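Local coordinates for putative uncharacterized protein (Dictyostelium purpureum, PDB 4R12) that probably serves as the nicastrin subunit of gamma-secretase, the membrane complex that cleaves Notch- and APP-like proteins within the membrane, and is its putative substrate-recruiting component, at residues A[57-62]-A[68-73]; A[184-189]-A[571-576]; A[196-201]-A[494-499]; A[239-244]-A[460-465]; A[456-461]-A[466-471]. All coordinates share one frame; numbering follows the deposited sequence.

Contact 1: residues A[57-62]-A[68-73]; sequences NNYFSY and IIVVLD
Tyr-59 and Tyr-62, at the two ends of a type I beta turn, both reach for Ile-68 on the strand, and Tyr-59 also meets Val-70. The turn is closed by Tyr-62 N donating to Tyr-59 O (3.3 Å). Each tyrosine carries its CG opposite the backbone N (chi1 173° at Tyr-59, 175° at Tyr-62), which sends both rings from the turn in the direction of the strand. The delta methyl at the end of Ile-68 then does most of the touching: it lies at the edge of the Tyr-62 ring, in the ring plane, with CD1 3.6 Å from CD2 of Tyr-62. The same Ile-68 CD1 stands 4.3 Å from CE1 of Tyr-59, a looser touch. The extended Ile-68 chain (chi2 171°) is what carries this methyl away from the strand to the two rings. Val-70, two residues on, offers CG2 to Tyr-59 CE1 at 3.9 Å, the two side chains crossing nearly at a right angle. No hydrogen bond joins the segments, and Tyr-59 OH is buried with no polar partner in the model. The turn follows helix 53-57 and leads into strand 67-72, which lies between parallel strands 43-50 and 90-96 of the small lobe; Tyr-62 meets the ring of Tyr-48 on the former, while Tyr-59 and Val-70 both touch Ile-91 on the latter.

Contact 2: residues A[184-189]-A[571-576]; sequences ETCLRR and IFTESN
Thr-573 carries this contact alone on the strand side, using its two branches for two different neighbours on the helix. The polar branch meets sulfur: OG1 lies 3.3 Å from SG of Cys-186, a close approach that is not a hydrogen bond. That hydroxyl is engaged instead with the OG of Ser-183, just ahead of segment 184-189, and the sulfur is committed to the disulfide with Cys-192. With chi1 of 69° at Cys-186 and 62° at Thr-573, SG and OG1 each sit between their own backbone N and carbonyl carbon, and from there they meet between helix and strand. The apolar branch serves Leu-187. Its CG lies 4.0 Å from CG2 of Thr-573, and both delta methyls are scarcely farther from this same methyl, which therefore nestles against the fork of the leucine. No hydrogen bond or salt bridge crosses between the segments. Leu-187 also rests on Trp-562 and Ile-564 of strand 561-564, while Thr-573 touches Met-28 and Cys-192 of the strands that flank 572-575. This is a short helix packed on a beta-sheet face, with the Cys-186 to Cys-192 disulfide pinning helix 183-189 to the start of strand 192-203.

Contact 3: residues A[196-201]-A[494-499]; sequences GGQSIW and TTTLSP
Gln-198 faces Ser-498 and Thr-496 without a direct hydrogen bond; the join is made by van der Waals contacts and two bridging waters. The closer-packed part is at the root of the glutamine, where CG lies 3.5 Å from OG of Ser-498. Beyond it the chain bends at chi2 (-67°), and the amide nitrogen NE2 ends 3.6 Å from CG2 of Thr-496; the two side chains cross at about a right angle. That nitrogen spends a hydrogen bond on OD1 of Asn-547, in the adjoining strand 542-548, which helps fix the amide's rotation. The looser side is filled by water. One molecule accepts from the backbone N of Gln-198 at 2.9 Å and pairs with OG of Ser-498 at 2.6 Å. The second accepts from NE2 of Gln-198 (3.1 Å) and donates to the carbonyl O of Leu-497 (2.8 Å). Gly-197 CA merely skirts that carbonyl, while Thr-496 and Leu-497 belong to the exposed side. Strand 192-203 is bonded directly to 542-548 and 262-268, whereas segment 494-499 adds no direct hydrogen bond to segment 196-201: a water-bridged contact between a sheet strand and the loop leading into helix 500-512, with Pro-499 as N-cap residue.

Contact 4: residues A[239-244]-A[460-465]; sequences FATVTL and PCFTSS
Phe-462 holds its CG opposite its own carbonyl carbon (chi1 -77°), and the ring is thereby directed at helix 234-252. There the CG2 methyls of Thr-241 and Val-242 receive it. A chi1 of -57° sets Thr-241 OG1 beside the backbone N and leaves CG2 opposite that N; in Val-242, chi1 of 170° puts CG1 opposite N and CG2 opposite the carbonyl carbon. Thr-241 CG2 comes to the ring edge, close to its plane, 3.9 Å from CE2 of Phe-462. Val-242 CG2 packs nearer the root, 3.6 Å from CB of Phe-462. The threonine's hydroxyl is turned to its own helix, where OG1 bonds to O of Ser-237, so its methyl is what faces the phenylalanine. Phe-484 meets the Phe-462 ring edge-to-face. An alanine in place of Phe-462 is likely to open a gap beside the Thr-241 methyl and leave Phe-484 without its aromatic mate. With no polar bond between the segments, hydrocarbon surface joins the helices at these buried residues, which suggests that fit of shape, not charge, holds them together.

Contact 5: residues A[456-461]-A[466-471]; sequences NILYPC and ITCFNI
Cys-461 and Ile-466 bring the two backbones together, their CA atoms 4.3 Å apart where the chain turns back after helix 452-463. The helix is kinked at Pro-460, whose nitrogen has no hydrogen to give the preceding turn. Cys-461 O receives a CA-H...O contact from CA of Ile-466 (3.1 Å). Phe-469 takes a left-handed backbone conformation as the chain leaves the disulfide. That bridge is the centre of the contact: SG of Cys-461 is bonded to SG of Cys-468 at 2.1 Å, with a chi3 of -78°. The Cys-461 sulfur stands opposite its backbone N (chi1 -175°), whereas that of Cys-468 lies between its N and carbonyl carbon. The bridge holds Cys-461 CB and Cys-468 CB 3.4 Å apart, closer than unlinked carbons would usually come. One helical turn earlier, CG2 of Ile-457 covers CB of Cys-468 at 3.6 Å and also meets CE2 of Phe-469 (3.9 Å). Leu-458 brings CD1 to the sulfur of Cys-468 (4.1 Å) and, more loosely, to the edge of the phenylalanine ring. Leu-458 and Phe-469 both continue onto Leu-508 of helix 500-512. This is a short-range disulfide closing a reversal at a helix C-terminus, flanked by apolar side chains.

Contacts 4 and 5 form a continuous patch on helix 452-463, sharing Pro-460 and Cys-461, with centres about 8 Å apart; CG1 of Val-242 touches CA of Tyr-459 at 3.8 Å. Contact 3 lies about 20 Å from contact 4 between centres, and the chain runs from helix 452-463 to the loop that it uses. Contact 2 is about 18 Å from contact 3, centre to centre; its strand 572-575 pairs with strand 192-203 of contact 3, and its long chain loop encloses contacts 3, 4 and 5. Contact 1 stands apart in the small lobe, 33 Å or more from every other centre, with the Tyr-59 side chain about 10 Å from an N-acetylglucosamine of an attached glycan, which marks no binding pocket.

Contact 1: residues A[57-62]-A[68-73]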
# COMPACT_ATOMS: atom_id res chain seq x y z
N ASN A 57 21.71 14.42 -24.58
CA ASN A 57 21.68 15.32 -25.73
C ASN A 57 21.92 14.63 -27.06
O ASN A 57 21.34 15.00 -28.08
CB ASN A 57 22.71 16.43 -25.55
CG ASN A 57 22.36 17.39 -24.43
OD1 ASN A 57 21.18 17.67 -24.19
ND2 ASN A 57 23.37 17.89 -23.74
N ASN A 58 22.77 13.61 -27.07
CA ASN A 58 23.07 12.88 -28.30
C ASN A 58 21.93 11.95 -28.73
O ASN A 58 22.04 11.25 -29.75
CB ASN A 58 24.36 12.08 -28.15
CG ASN A 58 25.59 12.98 -28.08
OD1 ASN A 58 25.54 14.15 -28.47
ND2 ASN A 58 26.69 12.44 -27.58
N TYR A 59 20.85 11.93 -27.96
CA TYR A 59 19.68 11.15 -28.35
C TYR A 59 18.92 11.85 -29.47
O TYR A 59 18.41 11.20 -30.38
CB TYR A 59 18.76 10.92 -27.15
CG TYR A 59 17.45 10.27 -27.53
CD1 TYR A 59 17.40 8.91 -27.82
CD2 TYR A 59 16.28 11.01 -27.61
CE1 TYR A 59 16.20 8.31 -28.18
CE2 TYR A 59 15.08 10.41 -27.96
CZ TYR A 59 15.04 9.06 -28.25
OH TYR A 59 13.85 8.46 -28.60
N PHE A 60 18.85 13.18 -29.40
CA PHE A 60 18.05 13.95 -30.34
C PHE A 60 18.59 13.88 -31.77
O PHE A 60 17.86 14.13 -32.73
CB PHE A 60 17.96 15.41 -29.90
CG PHE A 60 17.32 15.59 -28.55
CD1 PHE A 60 18.08 15.54 -27.40
CD2 PHE A 60 15.96 15.82 -28.45
CE1 PHE A 60 17.49 15.71 -26.15
CE2 PHE A 60 15.37 16.00 -27.21
CZ PHE A 60 16.14 15.94 -26.06
N SER A 61 19.87 13.53 -31.89
CA SER A 61 20.54 13.51 -33.19
C SER A 61 20.98 12.11 -33.59
O SER A 61 21.88 11.94 -34.40
CB SER A 61 21.74 14.46 -33.17
OG SER A 61 21.43 15.67 -32.50
N TYR A 62 20.35 11.10 -33.00
CA TYR A 62 20.73 9.71 -33.22
C TYR A 62 19.73 9.00 -34.12
O TYR A 62 18.60 8.75 -33.73
CB TYR A 62 20.84 8.98 -31.87
CG TYR A 62 21.12 7.50 -31.96
CD1 TYR A 62 22.41 7.02 -32.07
CD2 TYR A 62 20.08 6.57 -31.92
CE1 TYR A 62 22.67 5.66 -32.14
CE2 TYR A 62 20.33 5.21 -31.99
CZ TYR A 62 21.62 4.76 -32.10
OH TYR A 62 21.87 3.41 -32.17
N ILE A 68 14.06 2.18 -31.25
CA ILE A 68 14.99 2.33 -30.13
C ILE A 68 14.36 2.00 -28.78
O ILE A 68 13.29 2.52 -28.46
CB ILE A 68 15.54 3.78 -30.08
CG1 ILE A 68 16.26 4.13 -31.39
CG2 ILE A 68 16.47 3.97 -28.87
CD1 ILE A 68 16.65 5.59 -31.51
N ILE A 69 15.02 1.14 -28.00
CA ILE A 69 14.72 0.94 -26.58
C ILE A 69 15.71 1.74 -25.74
O ILE A 69 16.88 1.40 -25.65
CB ILE A 69 14.81 -0.54 -26.15
CG1 ILE A 69 13.88 -1.42 -27.00
CG2 ILE A 69 14.49 -0.69 -24.65
CD1 ILE A 69 12.44 -0.98 -26.95
N VAL A 70 15.22 2.82 -25.13
CA VAL A 70 16.07 3.67 -24.29
C VAL A 70 16.31 3.04 -22.93
O VAL A 70 15.37 2.64 -22.23
CB VAL A 70 15.45 5.07 -24.10
CG1 VAL A 70 16.32 5.92 -23.19
CG2 VAL A 70 15.26 5.75 -25.45
N VAL A 71 17.58 2.93 -22.55
CA VAL A 71 17.97 2.46 -21.23
C VAL A 71 18.33 3.67 -20.38
O VAL A 71 19.22 4.44 -20.75
CB VAL A 71 19.16 1.49 -21.30
CG1 VAL A 71 19.50 0.98 -19.91
CG2 VAL A 71 18.84 0.33 -22.23
N LEU A 72 17.64 3.85 -19.26
CA LEU A 72 17.83 5.04 -18.44
C LEU A 72 18.51 4.74 -17.11
O LEU A 72 18.02 3.94 -16.33
CB LEU A 72 16.49 5.71 -18.15
CG LEU A 72 15.75 6.40 -19.30
CD1 LEU A 72 14.38 6.86 -18.83
CD2 LEU A 72 16.56 7.58 -19.79
N ASP A 73 19.63 5.41 -16.86
CA ASP A 73 20.11 5.57 -15.49
C ASP A 73 18.98 6.29 -14.77
O ASP A 73 18.36 7.19 -15.34
CB ASP A 73 21.40 6.37 -15.43
CG ASP A 73 21.91 6.54 -14.00
OD1 ASP A 73 21.40 7.43 -13.28
OD2 ASP A 73 22.82 5.79 -13.61

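Contact 2: residues A[184-189]-A[571-576]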
# COMPACT_ATOMS: atom_id res chain seq x y z
N GLU A 184 -15.24 2.93 -18.29
CA GLU A 184 -16.51 2.50 -18.86
C GLU A 184 -16.26 1.50 -19.99
O GLU A 184 -16.88 0.45 -20.05
CB GLU A 184 -17.31 3.71 -19.36
CG GLU A 184 -18.44 3.36 -20.31
CD GLU A 184 -18.07 3.62 -21.77
OE1 GLU A 184 -17.94 4.80 -22.17
OE2 GLU A 184 -17.91 2.63 -22.51
N THR A 185 -15.31 1.84 -20.85
CA THR A 185 -14.99 1.03 -22.02
C THR A 185 -14.36 -0.32 -21.68
O THR A 185 -14.80 -1.35 -22.18
CB THR A 185 -14.03 1.79 -22.95
OG1 THR A 185 -14.63 3.04 -23.32
CG2 THR A 185 -13.74 0.98 -24.20
N CYS A 186 -13.32 -0.33 -20.84
CA CYS A 186 -12.65 -1.59 -20.55
C CYS A 186 -13.54 -2.48 -19.68
O CYS A 186 -13.51 -3.70 -19.84
CB CYS A 186 -11.27 -1.36 -19.90
SG CYS A 186 -11.29 -0.70 -18.23
N LEU A 187 -14.34 -1.90 -18.79
CA LEU A 187 -15.25 -2.73 -18.00
C LEU A 187 -16.29 -3.43 -18.88
O LEU A 187 -16.54 -4.62 -18.72
CB LEU A 187 -15.94 -1.92 -16.91
CG LEU A 187 -15.16 -1.58 -15.63
CD1 LEU A 187 -16.06 -0.80 -14.69
CD2 LEU A 187 -14.61 -2.83 -14.92
N ARG A 188 -16.89 -2.68 -19.80
CA ARG A 188 -17.89 -3.24 -20.72
C ARG A 188 -17.35 -4.44 -21.49
O ARG A 188 -18.06 -5.43 -21.70
CB ARG A 188 -18.37 -2.15 -21.70
CG ARG A 188 -19.42 -2.63 -22.70
CD ARG A 188 -19.92 -1.51 -23.61
NE ARG A 188 -18.85 -0.90 -24.39
CZ ARG A 188 -18.53 0.39 -24.33
NH1 ARG A 188 -19.20 1.20 -23.53
NH2 ARG A 188 -17.54 0.87 -25.08
N ARG A 189 -16.08 -4.37 -21.88
CA ARG A 189 -15.47 -5.45 -22.67
C ARG A 189 -14.85 -6.55 -21.81
O ARG A 189 -14.42 -7.58 -22.33
CB ARG A 189 -14.40 -4.88 -23.60
CG ARG A 189 -14.95 -3.84 -24.55
CD ARG A 189 -13.92 -3.39 -25.57
NE ARG A 189 -14.40 -2.23 -26.32
CZ ARG A 189 -13.91 -1.85 -27.50
NH1 ARG A 189 -12.93 -2.54 -28.06
NH2 ARG A 189 -14.41 -0.78 -28.11
N ILE A 571 -12.98 6.04 -9.32
CA ILE A 571 -13.08 5.03 -10.36
C ILE A 571 -11.72 4.69 -10.94
O ILE A 571 -11.18 5.44 -11.76
CB ILE A 571 -13.98 5.50 -11.52
CG1 ILE A 571 -15.37 5.85 -11.01
CG2 ILE A 571 -14.04 4.40 -12.60
CD1 ILE A 571 -16.09 4.70 -10.34
N PHE A 572 -11.15 3.58 -10.49
CA PHE A 572 -9.87 3.09 -10.99
C PHE A 572 -10.03 1.63 -11.37
O PHE A 572 -10.52 0.84 -10.58
CB PHE A 572 -8.75 3.24 -9.96
CG PHE A 572 -8.49 4.66 -9.57
CD1 PHE A 572 -7.61 5.44 -10.29
CD2 PHE A 572 -9.14 5.22 -8.49
CE1 PHE A 572 -7.36 6.76 -9.93
CE2 PHE A 572 -8.90 6.54 -8.14
CZ PHE A 572 -8.01 7.30 -8.86
N THR A 573 -9.61 1.29 -12.58
CA THR A 573 -9.73 -0.08 -13.06
C THR A 573 -8.45 -0.47 -13.78
O THR A 573 -8.07 0.14 -14.79
CB THR A 573 -10.92 -0.27 -14.04
OG1 THR A 573 -10.72 0.56 -15.20
CG2 THR A 573 -12.24 0.08 -13.37
N GLU A 574 -7.80 -1.50 -13.27
CA GLU A 574 -6.53 -1.93 -13.83
C GLU A 574 -6.75 -2.86 -15.01
O GLU A 574 -7.57 -3.77 -14.95
CB GLU A 574 -5.69 -2.63 -12.77
CG GLU A 574 -4.39 -3.21 -13.29
CD GLU A 574 -3.60 -3.88 -12.18
OE1 GLU A 574 -3.60 -5.13 -12.10
OE2 GLU A 574 -3.01 -3.14 -11.38
N SER A 575 -6.02 -2.61 -16.09
CA SER A 575 -6.05 -3.48 -17.26
C SER A 575 -5.77 -4.93 -16.92
O SER A 575 -4.87 -5.21 -16.11
CB SER A 575 -5.04 -3.02 -18.30
OG SER A 575 -5.02 -3.90 -19.41
N ASN A 576 -6.51 -5.84 -17.54
CA ASN A 576 -6.12 -7.25 -17.58
C ASN A 576 -4.91 -7.39 -18.48
O ASN A 576 -4.71 -6.58 -19.39
CB ASN A 576 -7.24 -8.16 -18.11
CG ASN A 576 -8.48 -8.18 -17.23
OD1 ASN A 576 -8.42 -7.84 -16.05
ND2 ASN A 576 -9.61 -8.60 -17.80

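Contact 3: residues A[196-201]-A[494-499]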
# COMPACT_ATOMS: atom_id res chain seq x y z
N GLY A 196 -8.76 -2.67 -6.02
CA GLY A 196 -9.27 -2.87 -4.68
C GLY A 196 -8.68 -4.10 -4.03
O GLY A 196 -7.69 -4.64 -4.50
N GLY A 197 -9.31 -4.56 -2.96
CA GLY A 197 -8.81 -5.75 -2.30
C GLY A 197 -9.51 -6.01 -0.99
O GLY A 197 -10.69 -5.70 -0.85
N GLN A 198 -8.77 -6.57 -0.03
CA GLN A 198 -9.30 -6.85 1.29
C GLN A 198 -8.56 -6.10 2.39
O GLN A 198 -7.32 -6.12 2.44
CB GLN A 198 -9.24 -8.36 1.58
CG GLN A 198 -10.06 -9.23 0.62
CD GLN A 198 -11.56 -9.02 0.77
OE1 GLN A 198 -12.10 -9.05 1.87
NE2 GLN A 198 -12.24 -8.81 -0.35
N SER A 199 -9.32 -5.43 3.26
CA SER A 199 -8.79 -4.87 4.50
C SER A 199 -8.84 -5.96 5.56
O SER A 199 -9.47 -6.99 5.36
CB SER A 199 -9.58 -3.65 4.96
OG SER A 199 -9.66 -2.66 3.95
N ILE A 200 -8.17 -5.73 6.70
CA ILE A 200 -8.19 -6.69 7.80
C ILE A 200 -8.36 -5.96 9.13
O ILE A 200 -7.68 -4.96 9.39
CB ILE A 200 -6.90 -7.55 7.89
CG1 ILE A 200 -6.46 -8.08 6.52
CG2 ILE A 200 -7.09 -8.76 8.83
CD1 ILE A 200 -5.36 -7.25 5.86
N TRP A 201 -9.28 -6.45 9.97
CA TRP A 201 -9.40 -5.89 11.32
C TRP A 201 -9.38 -6.99 12.37
O TRP A 201 -9.62 -8.17 12.07
CB TRP A 201 -10.67 -5.02 11.46
CG TRP A 201 -11.97 -5.75 11.30
CD1 TRP A 201 -12.64 -5.97 10.13
CD2 TRP A 201 -12.78 -6.31 12.34
NE1 TRP A 201 -13.81 -6.66 10.38
CE2 TRP A 201 -13.91 -6.88 11.72
CE3 TRP A 201 -12.65 -6.41 13.73
CZ2 TRP A 201 -14.91 -7.54 12.45
CZ3 TRP A 201 -13.64 -7.06 14.45
CH2 TRP A 201 -14.76 -7.60 13.81
N THR A 494 -18.28 -12.11 -5.50
CA THR A 494 -18.18 -13.46 -4.97
C THR A 494 -16.89 -14.15 -5.42
O THR A 494 -16.65 -15.32 -5.11
CB THR A 494 -19.38 -14.30 -5.40
OG1 THR A 494 -19.32 -14.54 -6.80
CG2 THR A 494 -20.66 -13.55 -5.08
N THR A 495 -16.05 -13.43 -6.16
CA THR A 495 -14.78 -13.99 -6.58
C THR A 495 -13.65 -13.03 -6.25
O THR A 495 -13.03 -12.47 -7.16
CB THR A 495 -14.76 -14.30 -8.10
OG1 THR A 495 -15.08 -13.12 -8.84
CG2 THR A 495 -15.77 -15.39 -8.43
N THR A 496 -13.39 -12.85 -4.96
CA THR A 496 -12.39 -11.89 -4.50
C THR A 496 -10.97 -12.42 -4.69
O THR A 496 -10.74 -13.62 -4.68
CB THR A 496 -12.57 -11.53 -3.01
OG1 THR A 496 -12.53 -12.72 -2.21
CG2 THR A 496 -13.90 -10.80 -2.79
N LEU A 497 -10.04 -11.49 -4.86
CA LEU A 497 -8.63 -11.82 -5.08
C LEU A 497 -7.76 -11.07 -4.09
O LEU A 497 -8.08 -9.92 -3.73
CB LEU A 497 -8.21 -11.45 -6.51
CG LEU A 497 -8.94 -12.13 -7.67
CD1 LEU A 497 -8.55 -11.45 -8.99
CD2 LEU A 497 -8.62 -13.62 -7.71
N SER A 498 -6.66 -11.68 -3.67
CA SER A 498 -5.70 -11.00 -2.81
C SER A 498 -4.27 -11.43 -3.10
O SER A 498 -3.98 -12.62 -3.20
CB SER A 498 -6.02 -11.24 -1.32
OG SER A 498 -7.13 -10.48 -0.89
N PRO A 499 -3.36 -10.45 -3.20
CA PRO A 499 -1.93 -10.77 -3.35
C PRO A 499 -1.35 -11.37 -2.07
O PRO A 499 -1.98 -11.32 -1.01
CB PRO A 499 -1.28 -9.41 -3.64
CG PRO A 499 -2.45 -8.44 -3.89
CD PRO A 499 -3.61 -9.00 -3.15
O HOH W 1 -6.58 -8.00 -1.17
O HOH W 2 -10.33 -8.62 -2.78

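Contact 4: residues A[239-244]-A[460-465]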
# COMPACT_ATOMS: atom_id res chain seq x y z
N PHE A 239 6.48 0.92 7.02
CA PHE A 239 7.09 1.13 8.34
C PHE A 239 5.99 1.09 9.41
O PHE A 239 6.11 0.36 10.41
CB PHE A 239 7.88 2.45 8.39
CG PHE A 239 8.64 2.69 9.69
CD1 PHE A 239 7.98 3.12 10.84
CD2 PHE A 239 10.02 2.56 9.73
CE1 PHE A 239 8.69 3.37 12.02
CE2 PHE A 239 10.73 2.82 10.90
CZ PHE A 239 10.06 3.22 12.05
N ALA A 240 4.91 1.85 9.21
CA ALA A 240 3.76 1.83 10.12
C ALA A 240 3.10 0.44 10.21
O ALA A 240 2.70 0.01 11.29
CB ALA A 240 2.71 2.89 9.70
N THR A 241 3.00 -0.26 9.08
CA THR A 241 2.45 -1.61 9.13
C THR A 241 3.26 -2.53 10.06
O THR A 241 2.70 -3.25 10.88
CB THR A 241 2.38 -2.23 7.72
OG1 THR A 241 1.60 -1.37 6.88
CG2 THR A 241 1.75 -3.62 7.78
N VAL A 242 4.59 -2.48 9.93
CA VAL A 242 5.46 -3.24 10.82
C VAL A 242 5.27 -2.81 12.27
O VAL A 242 5.21 -3.65 13.21
CB VAL A 242 6.94 -3.05 10.43
CG1 VAL A 242 7.87 -3.63 11.48
CG2 VAL A 242 7.21 -3.69 9.07
N THR A 243 5.20 -1.50 12.46
CA THR A 243 5.01 -0.92 13.78
C THR A 243 3.75 -1.45 14.44
O THR A 243 3.81 -1.99 15.56
CB THR A 243 4.90 0.63 13.70
OG1 THR A 243 6.13 1.17 13.19
CG2 THR A 243 4.63 1.22 15.09
N LEU A 244 2.61 -1.33 13.76
CA LEU A 244 1.35 -1.73 14.38
C LEU A 244 1.26 -3.24 14.62
O LEU A 244 0.77 -3.68 15.67
CB LEU A 244 0.16 -1.27 13.54
CG LEU A 244 -1.18 -1.44 14.25
CD1 LEU A 244 -1.14 -0.76 15.64
CD2 LEU A 244 -2.30 -0.84 13.40
N PRO A 460 12.73 -6.11 8.32
CA PRO A 460 13.30 -6.38 7.00
C PRO A 460 12.35 -7.16 6.08
O PRO A 460 12.44 -6.98 4.86
CB PRO A 460 14.55 -7.23 7.29
CG PRO A 460 14.54 -7.54 8.72
CD PRO A 460 13.39 -6.89 9.39
N CYS A 461 11.47 -7.97 6.66
CA CYS A 461 10.50 -8.70 5.84
C CYS A 461 9.58 -7.76 5.02
O CYS A 461 9.29 -8.04 3.86
CB CYS A 461 9.64 -9.62 6.72
SG CYS A 461 8.51 -10.67 5.78
N PHE A 462 9.13 -6.66 5.62
CA PHE A 462 8.23 -5.77 4.90
C PHE A 462 8.93 -4.58 4.24
O PHE A 462 8.30 -3.87 3.45
CB PHE A 462 7.11 -5.26 5.82
CG PHE A 462 6.01 -6.27 6.09
CD1 PHE A 462 6.14 -7.59 5.72
CD2 PHE A 462 4.82 -5.87 6.70
CE1 PHE A 462 5.12 -8.52 5.94
CE2 PHE A 462 3.79 -6.79 6.95
CZ PHE A 462 3.95 -8.12 6.55
N THR A 463 10.21 -4.36 4.51
CA THR A 463 10.89 -3.22 3.88
C THR A 463 12.04 -3.60 2.95
O THR A 463 12.60 -2.73 2.27
CB THR A 463 11.44 -2.22 4.94
OG1 THR A 463 12.45 -2.84 5.74
CG2 THR A 463 10.34 -1.73 5.83
N SER A 464 12.39 -4.89 2.91
CA SER A 464 13.50 -5.37 2.07
C SER A 464 13.23 -6.65 1.29
O SER A 464 13.45 -6.72 0.08
CB SER A 464 14.76 -5.62 2.93
OG SER A 464 15.43 -4.41 3.21
N SER A 465 12.80 -7.70 1.99
CA SER A 465 12.70 -9.03 1.39
C SER A 465 11.65 -9.86 2.13
O SER A 465 11.85 -10.22 3.28
CB SER A 465 14.06 -9.74 1.40
OG SER A 465 13.98 -10.99 0.73

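Contact 5: residues A[456-461]-A[466-471]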
# COMPACT_ATOMS: atom_id res chain seq x y z
N ASN A 456 12.55 -7.64 14.75
CA ASN A 456 13.75 -7.86 13.94
C ASN A 456 13.53 -8.79 12.74
O ASN A 456 14.28 -8.76 11.77
CB ASN A 456 14.88 -8.40 14.81
CG ASN A 456 15.35 -7.39 15.84
OD1 ASN A 456 15.13 -6.19 15.68
ND2 ASN A 456 16.01 -7.87 16.89
N ILE A 457 12.50 -9.62 12.82
CA ILE A 457 12.12 -10.44 11.67
C ILE A 457 11.21 -9.66 10.71
O ILE A 457 11.45 -9.64 9.49
CB ILE A 457 11.38 -11.72 12.12
CG1 ILE A 457 12.37 -12.69 12.79
CG2 ILE A 457 10.70 -12.41 10.93
CD1 ILE A 457 11.67 -13.79 13.55
N LEU A 458 10.20 -9.01 11.27
CA LEU A 458 9.17 -8.39 10.43
C LEU A 458 9.66 -7.14 9.69
O LEU A 458 9.26 -6.90 8.55
CB LEU A 458 7.94 -8.03 11.26
CG LEU A 458 6.75 -7.58 10.40
CD1 LEU A 458 6.30 -8.69 9.51
CD2 LEU A 458 5.58 -7.13 11.27
N TYR A 459 10.52 -6.35 10.33
CA TYR A 459 10.94 -5.09 9.72
C TYR A 459 11.66 -5.30 8.36
O TYR A 459 11.20 -4.76 7.34
CB TYR A 459 11.82 -4.31 10.70
CG TYR A 459 12.35 -3.02 10.15
CD1 TYR A 459 11.49 -1.97 9.85
CD2 TYR A 459 13.71 -2.83 9.95
CE1 TYR A 459 11.98 -0.75 9.35
CE2 TYR A 459 14.21 -1.63 9.46
CZ TYR A 459 13.34 -0.60 9.16
OH TYR A 459 13.85 0.59 8.67
N PRO A 460 12.73 -6.11 8.32
CA PRO A 460 13.30 -6.38 7.00
C PRO A 460 12.35 -7.16 6.08
O PRO A 460 12.44 -6.98 4.86
CB PRO A 460 14.55 -7.23 7.29
CG PRO A 460 14.54 -7.54 8.72
CD PRO A 460 13.39 -6.89 9.39
N CYS A 461 11.47 -7.97 6.66
CA CYS A 461 10.50 -8.70 5.84
C CYS A 461 9.58 -7.76 5.02
O CYS A 461 9.29 -8.04 3.86
CB CYS A 461 9.64 -9.62 6.72
SG CYS A 461 8.51 -10.67 5.78
N ILE A 466 10.54 -10.14 1.47
CA ILE A 466 9.35 -10.62 2.16
C ILE A 466 9.35 -12.16 2.28
O ILE A 466 8.47 -12.86 1.80
CB ILE A 466 8.08 -10.07 1.45
CG1 ILE A 466 6.82 -10.35 2.28
CG2 ILE A 466 7.98 -10.54 -0.01
CD1 ILE A 466 5.66 -9.44 1.97
N THR A 467 10.35 -12.67 2.99
CA THR A 467 10.54 -14.11 3.13
C THR A 467 10.14 -14.65 4.51
O THR A 467 10.29 -15.84 4.79
CB THR A 467 12.00 -14.47 2.83
OG1 THR A 467 12.85 -13.70 3.70
CG2 THR A 467 12.34 -14.13 1.36
N CYS A 468 9.63 -13.77 5.38
CA CYS A 468 9.34 -14.15 6.77
C CYS A 468 7.99 -14.85 6.92
O CYS A 468 7.09 -14.67 6.11
CB CYS A 468 9.36 -12.92 7.67
SG CYS A 468 7.96 -11.77 7.43
N PHE A 469 7.89 -15.67 7.96
CA PHE A 469 6.64 -16.32 8.38
C PHE A 469 5.95 -17.11 7.28
O PHE A 469 4.72 -17.23 7.27
CB PHE A 469 5.67 -15.28 8.94
CG PHE A 469 6.18 -14.62 10.17
CD1 PHE A 469 6.53 -15.38 11.28
CD2 PHE A 469 6.36 -13.25 10.22
CE1 PHE A 469 7.03 -14.79 12.43
CE2 PHE A 469 6.84 -12.64 11.36
CZ PHE A 469 7.18 -13.42 12.47
N ASN A 470 6.73 -17.67 6.38
CA ASN A 470 6.12 -18.43 5.30
C ASN A 470 5.49 -19.72 5.85
O ASN A 470 4.65 -20.31 5.19
CB ASN A 470 7.15 -18.75 4.22
CG ASN A 470 6.51 -19.31 2.97
OD1 ASN A 470 6.65 -20.49 2.67
ND2 ASN A 470 5.79 -18.46 2.23
N ILE A 471 5.88 -20.12 7.07
CA ILE A 471 5.27 -21.27 7.74
C ILE A 471 3.76 -21.06 7.92
O ILE A 471 3.01 -22.02 8.06
CB ILE A 471 5.91 -21.55 9.11
CG1 ILE A 471 5.53 -22.95 9.62
CG2 ILE A 471 5.55 -20.48 10.14
CD1 ILE A 471 6.30 -23.39 10.86